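Local coordinates for protein glutathione s-transferase S2 (PDB 5H5L) that acts as a glutathione-requiring prostaglandin D synthase and, as a sigma-class glutathione transferase, probably conjugates glutathione to electrophilic substrates, at residues E16-D26 and L187-R197. Sequence-based numbering, arbitrary orientation.
Sequences EPIRWMLSYLD and LPKIKAWIEKR
Three donors converge on Glu16 OE2, a compact example of one carboxylate oxygen joining two helices. Trp193 NE1 reaches Glu16 OE2 at 2.7 Å on the syn side but tilted out of the carboxylate plane, the oxygen itself lying in the plane of the indole. Trp20 NE1, from the same helix as Glu16, arrives at Glu16 OE2 on the anti side at 2.8 Å and is less straight (135°). The third donor, Arg197 NH1, comes from above the carboxylate plane and closes a 2.9 Å salt bridge to Glu16 OE2; Glu161 is a further acidic partner of this NH1. The other oxygen, Glu16 OE1, pairs with Arg19, whose guanidinium also bonds Asp31 and the carbonyls of Phe9 and Phe11, beside the glutathione-binding Tyr8. With an alanine here instead of Glu16, both indole N-H groups would probably lose this acceptor, and Arg19 and Arg197 the carboxylate they share. In the two-domain glutathione transferase fold, the contact ties helix 15-25 of the thioredoxin-like N-terminal domain to helix 188-196 of the all-helical C-terminal domain. Trp193 is the knob, set among Glu16, Arg19, Trp20 and Ser23; with CG anti to its backbone N (chi1 168°), the indole extends toward the first helix, Arg19 CB over one face and Arg197 CB over the other. Farther along, Ile190 CG2 makes a CH-pi contact over the six-membered ring of Trp20, 3.9 Å from its centroid. Near the Schellman turn at Asp26, Lys189 turns at chi3 (-55°) to bring NZ over the face of Tyr24, a cation-pi contact 4.2 Å from the ring centroid.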
loop_
_atom_site.group_PDB
_atom_site.type_symbol
_atom_site.label_atom_id
_atom_site.label_comp_id
_atom_site.label_asym_id
_atom_site.label_seq_id
_atom_site.Cartn_x
_atom_site.Cartn_y
_atom_site.Cartn_z
ATOM N N GLU B 16 13.279 0.596 9.070
ATOM C CA GLU B 16 14.298 1.585 8.710
ATOM C C GLU B 16 13.733 2.803 8.008
ATOM O O GLU B 16 14.170 3.925 8.328
ATOM C CB GLU B 16 15.364 0.915 7.829
ATOM C CG GLU B 16 16.712 1.642 7.798
ATOM C CD GLU B 16 17.436 1.612 9.140
ATOM O OE1 GLU B 16 17.024 0.800 10.001
ATOM O OE2 GLU B 16 18.403 2.398 9.331
ATOM N N PRO B 17 12.774 2.686 7.094
ATOM C CA PRO B 17 12.190 3.900 6.537
ATOM C C PRO B 17 11.649 4.825 7.599
ATOM O O PRO B 17 11.795 6.047 7.478
ATOM C CB PRO B 17 11.099 3.369 5.598
ATOM C CG PRO B 17 11.008 1.963 5.814
ATOM C CD PRO B 17 12.229 1.473 6.462
ATOM N N ILE B 18 11.063 4.285 8.670
ATOM C CA ILE B 18 10.545 5.162 9.712
ATOM C C ILE B 18 11.689 5.774 10.515
ATOM O O ILE B 18 11.684 6.972 10.825
ATOM C CB ILE B 18 9.566 4.381 10.606
ATOM C CG1 ILE B 18 8.361 3.889 9.789
ATOM C CG2 ILE B 18 9.073 5.267 11.740
ATOM C CD1 ILE B 18 7.575 2.800 10.436
ATOM N N ARG B 19 12.708 4.971 10.838
ATOM C CA ARG B 19 13.877 5.527 11.523
ATOM C C ARG B 19 14.532 6.629 10.697
ATOM O O ARG B 19 14.905 7.686 11.233
ATOM C CB ARG B 19 14.885 4.413 11.831
ATOM C CG ARG B 19 14.391 3.321 12.786
ATOM C CD ARG B 19 15.311 2.097 12.770
ATOM N NE ARG B 19 14.862 0.985 13.606
ATOM C CZ ARG B 19 14.882 -0.289 13.243
ATOM N NH1 ARG B 19 15.314 -0.649 12.038
ATOM N NH2 ARG B 19 14.448 -1.221 14.080
ATOM N N TRP B 20 14.688 6.411 9.385
ATOM C CA TRP B 20 15.290 7.452 8.560
ATOM C C TRP B 20 14.429 8.696 8.529
ATOM O O TRP B 20 14.950 9.810 8.571
ATOM C CB TRP B 20 15.536 6.979 7.118
ATOM C CG TRP B 20 16.658 5.983 6.961
ATOM C CD1 TRP B 20 17.216 5.224 7.940
ATOM C CD2 TRP B 20 17.353 5.637 5.743
ATOM N NE1 TRP B 20 18.209 4.423 7.416
ATOM C CE2 TRP B 20 18.304 4.659 6.071
ATOM C CE3 TRP B 20 17.244 6.049 4.413
ATOM C CZ2 TRP B 20 19.139 4.093 5.137
ATOM C CZ3 TRP B 20 18.084 5.483 3.478
ATOM C CH2 TRP B 20 19.030 4.531 3.849
ATOM N N MET B 21 13.106 8.539 8.409
ATOM C CA MET B 21 12.235 9.716 8.371
ATOM C C MET B 21 12.288 10.483 9.690
ATOM O O MET B 21 12.311 11.722 9.705
ATOM C CB MET B 21 10.798 9.299 8.052
ATOM C CG MET B 21 10.551 8.919 6.584
ATOM S SD MET B 21 11.057 10.178 5.427
ATOM C CE MET B 21 10.084 11.540 5.926
ATOM N N LEU B 22 12.306 9.772 10.796
ATOM C CA LEU B 22 12.375 10.456 12.088
ATOM C C LEU B 22 13.728 11.144 12.252
ATOM O O LEU B 22 13.801 12.267 12.767
ATOM C CB LEU B 22 12.129 9.461 13.213
ATOM C CG LEU B 22 10.693 8.922 13.338
ATOM C CD1 LEU B 22 10.690 7.781 14.272
ATOM C CD2 LEU B 22 9.786 10.009 13.857
ATOM N N SER B 23 14.787 10.520 11.729
ATOM C CA SER B 23 16.113 11.145 11.741
ATOM C C SER B 23 16.123 12.377 10.865
ATOM O O SER B 23 16.544 13.457 11.295
ATOM C CB SER B 23 17.159 10.144 11.279
ATOM O OG SER B 23 17.242 9.093 12.207
ATOM N N TYR B 24 15.596 12.259 9.646
ATOM C CA TYR B 24 15.489 13.440 8.806
ATOM C C TYR B 24 14.697 14.537 9.494
ATOM O O TYR B 24 14.984 15.723 9.316
ATOM C CB TYR B 24 14.833 13.109 7.481
ATOM C CG TYR B 24 14.851 14.253 6.511
ATOM C CD1 TYR B 24 15.905 14.426 5.629
ATOM C CD2 TYR B 24 13.813 15.131 6.438
ATOM C CE1 TYR B 24 15.902 15.456 4.702
ATOM C CE2 TYR B 24 13.804 16.160 5.513
ATOM C CZ TYR B 24 14.864 16.325 4.657
ATOM O OH TYR B 24 14.842 17.356 3.736
ATOM N N LEU B 25 13.647 14.166 10.223
ATOM C CA LEU B 25 12.829 15.160 10.927
ATOM C C LEU B 25 13.573 15.806 12.090
ATOM O O LEU B 25 13.149 16.861 12.579
ATOM C CB LEU B 25 11.563 14.509 11.482
ATOM C CG LEU B 25 10.287 14.514 10.660
ATOM C CD1 LEU B 25 9.217 13.755 11.448
ATOM C CD2 LEU B 25 9.816 15.948 10.387
ATOM N N ASP B 26 14.641 15.167 12.546
ATOM C CA ASP B 26 15.464 15.640 13.646
ATOM C C ASP B 26 14.663 15.704 14.944
ATOM O O ASP B 26 14.760 16.670 15.694
ATOM C CB ASP B 26 16.075 17.003 13.313
ATOM C CG ASP B 26 17.360 17.271 14.087
ATOM O OD1 ASP B 26 18.040 16.289 14.455
ATOM O OD2 ASP B 26 17.667 18.463 14.339
ATOM N N LEU B 187 22.255 12.541 2.786
ATOM C CA LEU B 187 21.517 13.546 3.533
ATOM C C LEU B 187 22.058 13.556 4.958
ATOM O O LEU B 187 22.223 12.482 5.557
ATOM C CB LEU B 187 20.012 13.250 3.502
ATOM C CG LEU B 187 19.432 13.347 2.082
ATOM C CD1 LEU B 187 17.973 12.770 1.936
ATOM C CD2 LEU B 187 19.483 14.791 1.607
ATOM N N PRO B 188 22.406 14.722 5.511
ATOM C CA PRO B 188 23.213 14.736 6.747
ATOM C C PRO B 188 22.594 13.932 7.872
ATOM O O PRO B 188 23.269 13.114 8.514
ATOM C CB PRO B 188 23.296 16.230 7.080
ATOM C CG PRO B 188 23.085 16.920 5.824
ATOM C CD PRO B 188 22.212 16.076 4.968
ATOM N N LYS B 189 21.302 14.122 8.118
ATOM C CA LYS B 189 20.697 13.419 9.236
ATOM C C LYS B 189 20.561 11.942 8.938
ATOM O O LYS B 189 20.722 11.109 9.837
ATOM C CB LYS B 189 19.372 14.071 9.589
ATOM C CG LYS B 189 19.586 15.532 10.053
ATOM C CD LYS B 189 18.349 16.407 9.935
ATOM C CE LYS B 189 17.789 16.391 8.493
ATOM N NZ LYS B 189 17.344 17.715 7.949
ATOM N N ILE B 190 20.339 11.574 7.682
ATOM C CA ILE B 190 20.290 10.148 7.393
ATOM C C ILE B 190 21.688 9.552 7.517
ATOM O O ILE B 190 21.886 8.497 8.137
ATOM C CB ILE B 190 19.637 9.918 6.016
ATOM C CG1 ILE B 190 18.136 10.337 6.119
ATOM C CG2 ILE B 190 19.810 8.477 5.600
ATOM C CD1 ILE B 190 17.334 10.269 4.825
ATOM N N LYS B 191 22.684 10.253 6.978
ATOM C CA LYS B 191 24.085 9.867 7.130
ATOM C C LYS B 191 24.449 9.635 8.592
ATOM O O LYS B 191 25.027 8.607 8.957
ATOM C CB LYS B 191 24.952 10.980 6.540
ATOM C CG LYS B 191 26.361 10.561 6.174
ATOM C CD LYS B 191 27.087 11.721 5.517
ATOM C CE LYS B 191 28.494 11.323 5.109
ATOM N NZ LYS B 191 29.332 11.033 6.295
ATOM N N ALA B 192 24.151 10.614 9.431
ATOM C CA ALA B 192 24.353 10.468 10.866
ATOM C C ALA B 192 23.712 9.196 11.391
ATOM O O ALA B 192 24.343 8.412 12.110
ATOM C CB ALA B 192 23.781 11.686 11.589
ATOM N N TRP B 193 22.431 8.983 11.063
ATOM C CA TRP B 193 21.747 7.800 11.568
ATOM C C TRP B 193 22.470 6.543 11.142
ATOM O O TRP B 193 22.639 5.611 11.930
ATOM C CB TRP B 193 20.286 7.755 11.081
ATOM C CG TRP B 193 19.741 6.424 11.363
ATOM C CD1 TRP B 193 19.604 5.390 10.499
ATOM C CD2 TRP B 193 19.330 5.945 12.636
ATOM N NE1 TRP B 193 19.116 4.291 11.151
ATOM C CE2 TRP B 193 18.928 4.611 12.469
ATOM C CE3 TRP B 193 19.259 6.520 13.907
ATOM C CZ2 TRP B 193 18.472 3.836 13.529
ATOM C CZ3 TRP B 193 18.788 5.756 14.946
ATOM C CH2 TRP B 193 18.409 4.426 14.755
ATOM N N ILE B 194 22.890 6.494 9.887
ATOM C CA ILE B 194 23.590 5.324 9.383
ATOM C C ILE B 194 24.873 5.107 10.173
ATOM O O ILE B 194 25.246 3.970 10.477
ATOM C CB ILE B 194 23.858 5.497 7.876
ATOM C CG1 ILE B 194 22.525 5.425 7.098
ATOM C CG2 ILE B 194 24.862 4.461 7.389
ATOM C CD1 ILE B 194 22.604 6.001 5.733
ATOM N N GLU B 195 25.556 6.194 10.527
ATOM C CA GLU B 195 26.819 6.073 11.247
ATOM C C GLU B 195 26.594 5.587 12.671
ATOM O O GLU B 195 27.335 4.727 13.162
ATOM C CB GLU B 195 27.551 7.414 11.258
ATOM C CG GLU B 195 28.164 7.805 9.932
ATOM C CD GLU B 195 28.541 9.273 9.903
ATOM O OE1 GLU B 195 28.312 9.955 10.928
ATOM O OE2 GLU B 195 29.047 9.747 8.860
ATOM N N LYS B 196 25.582 6.125 13.353
ATOM C CA LYS B 196 25.374 5.787 14.752
ATOM C C LYS B 196 24.458 4.589 14.945
ATOM O O LYS B 196 24.446 4.012 16.040
ATOM C CB LYS B 196 24.827 7.002 15.518
ATOM C CG LYS B 196 23.299 7.184 15.537
ATOM C CD LYS B 196 22.870 8.142 16.623
ATOM C CE LYS B 196 21.370 8.062 16.861
ATOM N NZ LYS B 196 20.956 8.692 18.151
ATOM N N ARG B 197 23.714 4.178 13.921
ATOM C CA ARG B 197 22.718 3.138 14.129
ATOM C C ARG B 197 23.402 1.842 14.564
ATOM O O ARG B 197 24.572 1.607 14.240
ATOM C CB ARG B 197 21.903 2.881 12.862
ATOM C CG ARG B 197 22.705 2.245 11.724
ATOM C CD ARG B 197 21.849 2.075 10.466
ATOM N NE ARG B 197 22.600 1.549 9.325
ATOM C CZ ARG B 197 22.084 1.381 8.110
ATOM N NH1 ARG B 197 20.812 1.701 7.874
ATOM N NH2 ARG B 197 22.834 0.899 7.128
#